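Local coordinates for phosphoserine aminotransferase SerC (Cytophaga hutchinsonii ATCC 33406, PDB 3FFR), which probably catalyses pyridoxal-phosphate-dependent transfer of an amino group between phosphoserine and 2-oxoglutarate on the pathway to serine, as a dimeric class-V aminotransferase, at residues F8-E14 / I339-H345; Y16-H22 / K254-M259; G223-T227 / T240-P244. All coordinates share one frame. Residues are numbered along the deposited sequence.

Contact 1: F8-E14 / I339-H345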
loop_
_atom_site.group_PDB
_atom_site.type_symbol
_atom_site.label_atom_id
_atom_site.label_comp_id
_atom_site.label_asym_id
_atom_site.label_seq_id
_atom_site.Cartn_x
_atom_site.Cartn_y
_atom_site.Cartn_z
ATOM N N PHE A 8 -15.212 17.921 -6.177
ATOM C CA PHE A 8 -14.305 18.340 -7.231
ATOM C C PHE A 8 -12.955 18.657 -6.602
ATOM O O PHE A 8 -12.314 19.671 -6.895
ATOM C CB PHE A 8 -14.859 19.563 -7.975
ATOM C CG PHE A 8 -16.186 19.305 -8.650
ATOM C CD1 PHE A 8 -16.244 18.843 -9.955
ATOM C CD2 PHE A 8 -17.373 19.537 -7.972
ATOM C CE1 PHE A 8 -17.442 18.627 -10.590
ATOM C CE2 PHE A 8 -18.586 19.318 -8.582
ATOM C CZ PHE A 8 -18.627 18.855 -9.910
ATOM N N THR A 9 -12.510 17.737 -5.745
ATOM C CA THR A 9 -11.247 17.846 -5.012
ATOM C C THR A 9 -10.133 17.060 -5.762
ATOM O O THR A 9 -10.395 16.038 -6.382
ATOM C CB THR A 9 -11.402 17.339 -3.583
ATOM O OG1 THR A 9 -12.019 16.056 -3.666
ATOM C CG2 THR A 9 -12.284 18.278 -2.763
ATOM N N PRO A 10 -8.897 17.559 -5.716
ATOM C CA PRO A 10 -7.867 16.988 -6.603
ATOM C C PRO A 10 -7.098 15.778 -6.153
ATOM O O PRO A 10 -5.931 15.637 -6.493
ATOM C CB PRO A 10 -6.933 18.177 -6.843
ATOM C CG PRO A 10 -7.011 18.934 -5.560
ATOM C CD PRO A 10 -8.478 18.861 -5.170
ATOM N N GLY A 11 -7.759 14.924 -5.401
ATOM C CA GLY A 11 -7.209 13.616 -5.002
ATOM C C GLY A 11 -6.914 13.426 -3.533
ATOM O O GLY A 11 -6.180 14.221 -2.938
ATOM N N PRO A 12 -7.594 12.463 -2.884
ATOM C CA PRO A 12 -8.705 11.654 -3.380
ATOM C C PRO A 12 -9.787 12.501 -3.996
ATOM O O PRO A 12 -9.820 13.719 -3.818
ATOM C CB PRO A 12 -9.218 10.972 -2.102
ATOM C CG PRO A 12 -7.986 10.867 -1.234
ATOM C CD PRO A 12 -7.290 12.165 -1.475
ATOM N N SER A 13 -10.667 11.853 -4.750
ATOM C CA SER A 13 -11.724 12.581 -5.452
ATOM C C SER A 13 -12.924 11.673 -5.689
ATOM O O SER A 13 -12.946 10.509 -5.284
ATOM C CB SER A 13 -11.227 13.177 -6.773
ATOM O OG SER A 13 -12.099 14.192 -7.279
ATOM N N GLU A 14 -13.910 12.214 -6.384
ATOM C CA GLU A 14 -15.108 11.470 -6.709
ATOM C C GLU A 14 -14.713 10.127 -7.379
ATOM O O GLU A 14 -13.886 10.086 -8.288
ATOM C CB GLU A 14 -16.002 12.319 -7.622
ATOM C CG GLU A 14 -17.423 11.893 -7.762
ATOM C CD GLU A 14 -18.243 11.959 -6.476
ATOM O OE1 GLU A 14 -17.965 12.743 -5.527
ATOM O OE2 GLU A 14 -19.214 11.202 -6.451
ATOM N N ILE A 339 -10.155 23.073 -8.691
ATOM C CA ILE A 339 -11.281 22.308 -9.222
ATOM C C ILE A 339 -10.774 21.109 -10.013
ATOM O O ILE A 339 -10.188 21.256 -11.073
ATOM C CB ILE A 339 -12.188 23.177 -10.125
ATOM C CG1 ILE A 339 -12.740 24.388 -9.383
ATOM C CG2 ILE A 339 -13.340 22.333 -10.677
ATOM C CD1 ILE A 339 -13.450 25.436 -10.284
ATOM N N ALA A 340 -10.986 19.923 -9.454
ATOM C CA ALA A 340 -10.633 18.683 -10.126
ATOM C C ALA A 340 -11.603 18.483 -11.292
ATOM O O ALA A 340 -12.820 18.700 -11.174
ATOM C CB ALA A 340 -10.680 17.486 -9.170
ATOM N N ASN A 341 -11.024 18.107 -12.423
ATOM C CA ASN A 341 -11.757 17.774 -13.649
ATOM C C ASN A 341 -11.230 16.439 -14.126
ATOM O O ASN A 341 -10.361 16.359 -14.983
ATOM C CB ASN A 341 -11.559 18.855 -14.725
ATOM C CG ASN A 341 -12.083 18.437 -16.115
ATOM O OD1 ASN A 341 -13.056 17.652 -16.241
ATOM N ND2 ASN A 341 -11.457 18.967 -17.155
ATOM N N PHE A 342 -11.745 15.395 -13.489
ATOM C CA PHE A 342 -11.305 14.006 -13.714
ATOM C C PHE A 342 -12.383 13.208 -14.490
ATOM O O PHE A 342 -13.558 13.650 -14.550
ATOM C CB PHE A 342 -11.019 13.309 -12.384
ATOM C CG PHE A 342 -9.931 13.960 -11.539
ATOM C CD1 PHE A 342 -8.986 14.765 -12.109
ATOM C CD2 PHE A 342 -9.807 13.645 -10.184
ATOM C CE1 PHE A 342 -7.967 15.313 -11.357
ATOM C CE2 PHE A 342 -8.786 14.174 -9.433
ATOM C CZ PHE A 342 -7.863 15.022 -10.044
ATOM N N PRO A 343 -12.020 12.024 -15.039
ATOM C CA PRO A 343 -13.041 11.266 -15.792
ATOM C C PRO A 343 -14.292 10.980 -14.998
ATOM O O PRO A 343 -15.382 10.874 -15.575
ATOM C CB PRO A 343 -12.289 9.998 -16.209
ATOM C CG PRO A 343 -10.860 10.521 -16.415
ATOM C CD PRO A 343 -10.666 11.480 -15.267
ATOM N N ALA A 344 -14.141 10.884 -13.681
ATOM C CA ALA A 344 -15.280 10.600 -12.766
ATOM C C ALA A 344 -16.294 11.694 -12.733
ATOM O O ALA A 344 -17.451 11.481 -12.338
ATOM C CB ALA A 344 -14.802 10.341 -11.332
ATOM N N HIS A 345 -15.852 12.883 -13.114
ATOM C CA HIS A 345 -16.750 14.058 -13.130
ATOM C C HIS A 345 -17.401 14.161 -14.496
ATOM O O HIS A 345 -16.723 14.214 -15.513
ATOM C CB HIS A 345 -15.961 15.341 -12.829
ATOM C CG HIS A 345 -15.235 15.296 -11.519
ATOM N ND1 HIS A 345 -13.866 15.178 -11.427
ATOM C CD2 HIS A 345 -15.699 15.334 -10.245
ATOM C CE1 HIS A 345 -13.519 15.119 -10.149
ATOM N NE2 HIS A 345 -14.612 15.212 -9.412
#
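The ring of Phe-8 lies against the imidazole of His-345 in a strongly slid, near-parallel aromatic pair, with planes at 21°, centroids 4.9 Å apart and little overlap. The contact belongs to the mixed sheet of the smaller domain of a fold-type-I aminotransferase: strand 6-8 is at one edge within the chain, and 336-340 lies beyond the intervening strand 323-327. Where 6-8 and 336-340 end, Ala-340 N donates a nearly straight hydrogen bond to Phe-8 O (2.9 Å); Phe-8 also packs on Val-350 and Leu-353 of helix 347-360. The chain of 8-14 then curls round the methyl of Ala-340, whose CB lies 3.2 Å from Thr-9 O and 3.8 Å from Pro-10 CA. Phe-342 presses the edge of its ring on Ser-13, CD2 to CB 3.7 Å. The loop carries Gly-11, which touches a bound serine; at its backbone angles a CB would clash with the carbonyl O of Pro-10, calling for glycine, and a cis peptide joins it to Pro-12. Glu-14, packed through its CB against Ala-344 CB (4.4 Å), sends its carboxylate to Tyr-7 N and to Lys-30 of the second subunit. In the type I turn 342-345, His-345 is held at both nitrogens: NE2 bonds to Tyr-7 O, and ND1 accepts a hydrogen bond from Phe-342 N at 3.0 Å.

Contact 2: Y16-H22 / K254-M259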
loop_
_atom_site.group_PDB
_atom_site.type_symbol
_atom_site.label_atom_id
_atom_site.label_comp_id
_atom_site.label_asym_id
_atom_site.label_seq_id
_atom_site.Cartn_x
_atom_site.Cartn_y
_atom_site.Cartn_z
ATOM N N TYR A 16 -14.900 6.895 -9.767
ATOM C CA TYR A 16 -15.383 6.643 -11.098
ATOM C C TYR A 16 -16.808 6.055 -10.904
ATOM O O TYR A 16 -17.049 5.270 -9.971
ATOM C CB TYR A 16 -14.435 5.723 -11.871
ATOM C CG TYR A 16 -14.663 5.795 -13.345
ATOM C CD1 TYR A 16 -14.105 6.831 -14.105
ATOM C CD2 TYR A 16 -15.415 4.838 -14.003
ATOM C CE1 TYR A 16 -14.314 6.907 -15.469
ATOM C CE2 TYR A 16 -15.628 4.921 -15.371
ATOM C CZ TYR A 16 -15.083 5.952 -16.091
ATOM O OH TYR A 16 -15.304 6.047 -17.463
ATOM N N PRO A 17 -17.759 6.430 -11.773
ATOM C CA PRO A 17 -19.157 6.110 -11.484
ATOM C C PRO A 17 -19.508 4.638 -11.400
ATOM O O PRO A 17 -20.522 4.256 -10.792
ATOM C CB PRO A 17 -19.928 6.814 -12.613
ATOM C CG PRO A 17 -18.957 7.048 -13.670
ATOM C CD PRO A 17 -17.624 7.243 -12.997
ATOM N N THR A 18 -18.666 3.810 -11.972
ATOM C CA THR A 18 -18.934 2.358 -11.960
ATOM C C THR A 18 -18.328 1.635 -10.773
ATOM O O THR A 18 -18.527 0.434 -10.587
ATOM C CB THR A 18 -18.386 1.702 -13.229
ATOM O OG1 THR A 18 -16.979 1.988 -13.337
ATOM C CG2 THR A 18 -19.128 2.224 -14.470
ATOM N N VAL A 19 -17.544 2.366 -9.985
ATOM C CA VAL A 19 -16.807 1.741 -8.896
ATOM C C VAL A 19 -17.724 1.060 -7.920
ATOM O O VAL A 19 -17.439 -0.058 -7.459
ATOM C CB VAL A 19 -15.818 2.717 -8.196
ATOM C CG1 VAL A 19 -15.298 2.142 -6.871
ATOM C CG2 VAL A 19 -14.639 3.031 -9.128
ATOM N N ARG A 20 -18.848 1.683 -7.594
ATOM C CA ARG A 20 -19.756 1.039 -6.613
ATOM C C ARG A 20 -20.163 -0.355 -7.057
ATOM O O ARG A 20 -20.066 -1.326 -6.286
ATOM C CB ARG A 20 -20.992 1.901 -6.338
ATOM C CG ARG A 20 -21.904 1.308 -5.295
ATOM C CD ARG A 20 -23.147 2.158 -5.033
ATOM N NE ARG A 20 -23.825 1.563 -3.881
ATOM C CZ ARG A 20 -23.713 1.999 -2.628
ATOM N NH1 ARG A 20 -23.033 3.116 -2.362
ATOM N NH2 ARG A 20 -24.345 1.338 -1.661
ATOM N N GLN A 21 -20.602 -0.474 -8.300
ATOM C CA GLN A 21 -21.048 -1.801 -8.732
ATOM C C GLN A 21 -19.870 -2.757 -8.846
ATOM O O GLN A 21 -20.018 -3.938 -8.490
ATOM C CB GLN A 21 -21.943 -1.786 -9.980
ATOM C CG GLN A 21 -22.446 -3.213 -10.345
ATOM C CD GLN A 21 -23.073 -4.004 -9.165
ATOM O OE1 GLN A 21 -24.091 -3.594 -8.586
ATOM N NE2 GLN A 21 -22.477 -5.166 -8.840
ATOM N N HIS A 22 -18.711 -2.264 -9.253
ATOM C CA HIS A 22 -17.514 -3.124 -9.325
ATOM C C HIS A 22 -17.069 -3.617 -7.976
ATOM O O HIS A 22 -16.575 -4.747 -7.846
ATOM C CB HIS A 22 -16.336 -2.462 -10.053
ATOM C CG HIS A 22 -16.592 -2.180 -11.497
ATOM N ND1 HIS A 22 -17.144 -3.112 -12.360
ATOM C CD2 HIS A 22 -16.305 -1.091 -12.246
ATOM C CE1 HIS A 22 -17.213 -2.585 -13.570
ATOM N NE2 HIS A 22 -16.703 -1.366 -13.532
ATOM N N LYS A 254 -11.229 -3.146 -13.927
ATOM C CA LYS A 254 -12.631 -2.921 -14.303
ATOM C C LYS A 254 -12.827 -1.503 -14.858
ATOM O O LYS A 254 -13.469 -1.289 -15.899
ATOM C CB LYS A 254 -13.571 -3.140 -13.115
ATOM C CG LYS A 254 -13.684 -4.588 -12.644
ATOM C CD LYS A 254 -14.245 -5.517 -13.726
ATOM C CE LYS A 254 -14.447 -6.928 -13.223
ATOM N NZ LYS A 254 -15.035 -7.814 -14.277
ATOM N N VAL A 255 -12.286 -0.517 -14.151
ATOM C CA VAL A 255 -12.428 0.903 -14.571
ATOM C C VAL A 255 -11.711 1.169 -15.865
ATOM O O VAL A 255 -12.212 1.861 -16.763
ATOM C CB VAL A 255 -11.956 1.876 -13.453
ATOM C CG1 VAL A 255 -11.727 3.297 -13.971
ATOM C CG2 VAL A 255 -12.984 1.836 -12.285
ATOM N N THR A 256 -10.526 0.601 -15.993
ATOM C CA THR A 256 -9.808 0.783 -17.258
ATOM C C THR A 256 -10.590 0.119 -18.381
ATOM O O THR A 256 -10.562 0.606 -19.508
ATOM C CB THR A 256 -8.365 0.295 -17.230
ATOM O OG1 THR A 256 -8.291 -1.074 -16.768
ATOM C CG2 THR A 256 -7.520 1.194 -16.292
ATOM N N GLY A 257 -11.298 -0.965 -18.075
ATOM C CA GLY A 257 -12.151 -1.608 -19.102
ATOM C C GLY A 257 -13.235 -0.642 -19.557
ATOM O O GLY A 257 -13.529 -0.463 -20.768
ATOM N N ASP A 258 -13.823 0.007 -18.576
ATOM C CA ASP A 258 -14.869 0.990 -18.834
ATOM C C ASP A 258 -14.287 2.127 -19.685
ATOM O O ASP A 258 -14.914 2.622 -20.609
ATOM C CB ASP A 258 -15.453 1.559 -17.519
ATOM C CG ASP A 258 -16.212 0.522 -16.699
ATOM O OD1 ASP A 258 -16.853 -0.358 -17.322
ATOM O OD2 ASP A 258 -16.185 0.599 -15.443
HETATM N N MSE A 259 -13.081 2.554 -19.336
HETATM C CA MSE A 259 -12.433 3.659 -20.034
HETATM C C MSE A 259 -12.139 3.311 -21.493
HETATM O O MSE A 259 -12.279 4.131 -22.404
HETATM C CB MSE A 259 -11.150 4.134 -19.320
HETATM C CG MSE A 259 -11.427 4.824 -18.058
HETATM SE SE MSE A 259 -9.733 5.359 -17.201
HETATM C CE MSE A 259 -10.450 6.418 -15.763
#
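Val-255 forms the apolar centre and touches Tyr-16, Thr-18, Val-19 and His-22. Its CG1 sits over the face of the Tyr-16 ring, 4.1 Å from the centroid and 20° off its normal, a CH-pi contact, while CG2 meets Val-19 CG2 at 3.8 Å. On the same side of the tyrosine ring, selenomethionine Met-259 brings its CE within 3.9 Å of Tyr-16 CE1. These residues join the type I turn 16-19 and the first turn of helix 19-28 to helix 246-262, and Leu-195 closes over both Val-19 and Val-255. One turn further along, Lys-254 CB sits over the face of the His-22 ring in a second CH-pi contact, 3.4 Å from the centroid and only 5° off the normal. The polar edge is built on Asp-258. Its OD2 accepts hydrogen bonds from Thr-18 OG1 (2.6 Å) and from His-22 NE2 (2.8 Å), so residues one helical turn apart converge on one oxygen. Arg-20 instead points across the dimer interface to Asp-28 of the second subunit. One oxygen of a partly exposed carboxylate thus takes two short hydrogen bonds from 16-22, linking it to helix 246-262, and the NE2 donation requires a proton on that nitrogen of His-22.

Contact 3: G223-T227 / T240-P244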
loop_
_atom_site.group_PDB
_atom_site.type_symbol
_atom_site.label_atom_id
_atom_site.label_comp_id
_atom_site.label_asym_id
_atom_site.label_seq_id
_atom_site.Cartn_x
_atom_site.Cartn_y
_atom_site.Cartn_z
ATOM N N GLY A 223 17.647 -1.993 -2.901
ATOM C CA GLY A 223 16.475 -2.271 -2.095
ATOM C C GLY A 223 16.279 -3.725 -1.728
ATOM O O GLY A 223 17.207 -4.523 -1.721
ATOM N N THR A 224 15.003 -4.046 -1.484
ATOM C CA THR A 224 14.614 -5.394 -1.061
ATOM C C THR A 224 13.452 -5.899 -1.910
ATOM O O THR A 224 13.676 -6.343 -3.040
ATOM C CB THR A 224 14.323 -5.509 0.458
ATOM O OG1 THR A 224 13.214 -4.682 0.832
ATOM C CG2 THR A 224 15.580 -5.189 1.314
ATOM N N TYR A 225 12.252 -5.844 -1.358
ATOM C CA TYR A 225 11.062 -6.367 -2.057
ATOM C C TYR A 225 10.681 -5.583 -3.282
ATOM O O TYR A 225 10.118 -6.137 -4.247
ATOM C CB TYR A 225 9.854 -6.543 -1.082
ATOM C CG TYR A 225 9.218 -5.267 -0.628
ATOM C CD1 TYR A 225 9.907 -4.356 0.163
ATOM C CD2 TYR A 225 7.940 -4.954 -1.008
ATOM C CE1 TYR A 225 9.333 -3.154 0.545
ATOM C CE2 TYR A 225 7.336 -3.752 -0.622
ATOM C CZ TYR A 225 8.046 -2.850 0.137
ATOM O OH TYR A 225 7.477 -1.655 0.490
ATOM N N HIS A 226 10.937 -4.288 -3.254
ATOM C CA HIS A 226 10.596 -3.426 -4.372
ATOM C C HIS A 226 11.767 -2.914 -5.189
ATOM O O HIS A 226 11.746 -1.792 -5.697
ATOM C CB HIS A 226 9.573 -2.329 -4.038
ATOM C CG HIS A 226 8.158 -2.841 -3.939
ATOM N ND1 HIS A 226 7.107 -2.081 -3.453
ATOM C CD2 HIS A 226 7.640 -4.052 -4.238
ATOM C CE1 HIS A 226 5.995 -2.800 -3.497
ATOM N NE2 HIS A 226 6.299 -4.014 -3.940
ATOM N N THR A 227 12.784 -3.755 -5.328
ATOM C CA THR A 227 13.774 -3.492 -6.348
ATOM C C THR A 227 13.063 -3.750 -7.664
ATOM O O THR A 227 12.099 -4.525 -7.732
ATOM C CB THR A 227 15.024 -4.400 -6.299
ATOM O OG1 THR A 227 14.689 -5.761 -6.683
ATOM C CG2 THR A 227 15.681 -4.336 -4.904
ATOM N N THR A 240 2.951 -9.990 -7.651
ATOM C CA THR A 240 3.749 -8.984 -6.908
ATOM C C THR A 240 4.596 -9.689 -5.877
ATOM O O THR A 240 4.288 -10.796 -5.468
ATOM C CB THR A 240 2.847 -7.951 -6.225
ATOM O OG1 THR A 240 1.912 -8.614 -5.374
ATOM C CG2 THR A 240 2.050 -7.119 -7.299
ATOM N N PRO A 241 5.689 -9.047 -5.422
ATOM C CA PRO A 241 6.529 -9.722 -4.414
ATOM C C PRO A 241 5.841 -9.989 -3.088
ATOM O O PRO A 241 5.950 -11.087 -2.517
ATOM C CB PRO A 241 7.678 -8.741 -4.216
ATOM C CG PRO A 241 7.787 -8.026 -5.564
ATOM C CD PRO A 241 6.324 -7.835 -5.979
ATOM N N GLU A 242 5.154 -8.972 -2.625
ATOM C CA GLU A 242 4.398 -9.007 -1.370
ATOM C C GLU A 242 2.894 -9.169 -1.636
ATOM O O GLU A 242 2.471 -9.135 -2.788
ATOM C CB GLU A 242 4.648 -7.725 -0.574
ATOM C CG GLU A 242 3.788 -6.516 -0.981
ATOM C CD GLU A 242 4.162 -5.800 -2.304
ATOM O OE1 GLU A 242 4.940 -6.310 -3.136
ATOM O OE2 GLU A 242 3.655 -4.685 -2.519
ATOM N N THR A 243 2.080 -9.344 -0.583
ATOM C CA THR A 243 0.629 -9.432 -0.795
ATOM C C THR A 243 0.155 -8.011 -1.148
ATOM O O THR A 243 0.307 -7.092 -0.343
ATOM C CB THR A 243 -0.134 -9.975 0.412
ATOM O OG1 THR A 243 0.569 -11.131 0.929
ATOM C CG2 THR A 243 -1.601 -10.330 0.015
ATOM N N PRO A 244 -0.431 -7.840 -2.333
ATOM C CA PRO A 244 -0.773 -6.487 -2.734
ATOM C C PRO A 244 -2.204 -6.089 -2.456
ATOM O O PRO A 244 -2.994 -6.886 -1.974
ATOM C CB PRO A 244 -0.625 -6.574 -4.231
ATOM C CG PRO A 244 -1.126 -7.920 -4.561
ATOM C CD PRO A 244 -0.717 -8.815 -3.419
#
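His-226 is gripped by carboxylates at both ring nitrogens: NE2 donates to Glu-242 OE1 at 2.8 Å, and ND1 bonds to Glu-72 on helix 70-81. Glu-242 approaches in the plane of the imidazole, at its edge. Beside this polar bridge, Pro-241 fills the space next to the type I turn 224-227, with CG 3.3 Å from Tyr-225 O and CB 4.4 Å from Tyr-225 CB. The contact closes the short excursion through helix 228-235, which Thr-227 N-caps by bonding to Ser-230 N. It also borders the dimer interface: Thr-243 is hydrogen-bonded to the cofactor-lysine adduct of the second subunit, as in related aminotransferases where the neighbouring chain helps hold the cofactor, and a bound serine lies about 6 Å from the Glu-242 side chain. Pro-241 lines a site occupied by a polyether, probably from the crystallisation liquor. Bonding to two carboxylates in a buried setting is consistent with a doubly protonated, positively charged His-226 offsetting their charge.

From the N terminus the chain leaves strand 6-8 and enters the first half of contact 1, then almost at once that of contact 2 at the start of helix 19-28. It crosses much of the large domain before contact 3 closes a short loop around helix 228-235. Helix 246-262 completes contact 2, and strand 336-340 completes contact 1. The three loops lie one within another, without crossing. Contacts 1 and 2 also meet in space, where Pro-343 and Ala-344 pack on Tyr-16, tying the small-domain sheet to the helix pair. Contact 3 stands apart, about 30 Å from contact 1 and 27 Å from contact 2 between centres; all three reach the second subunit, contact 2 through Arg-20 alone.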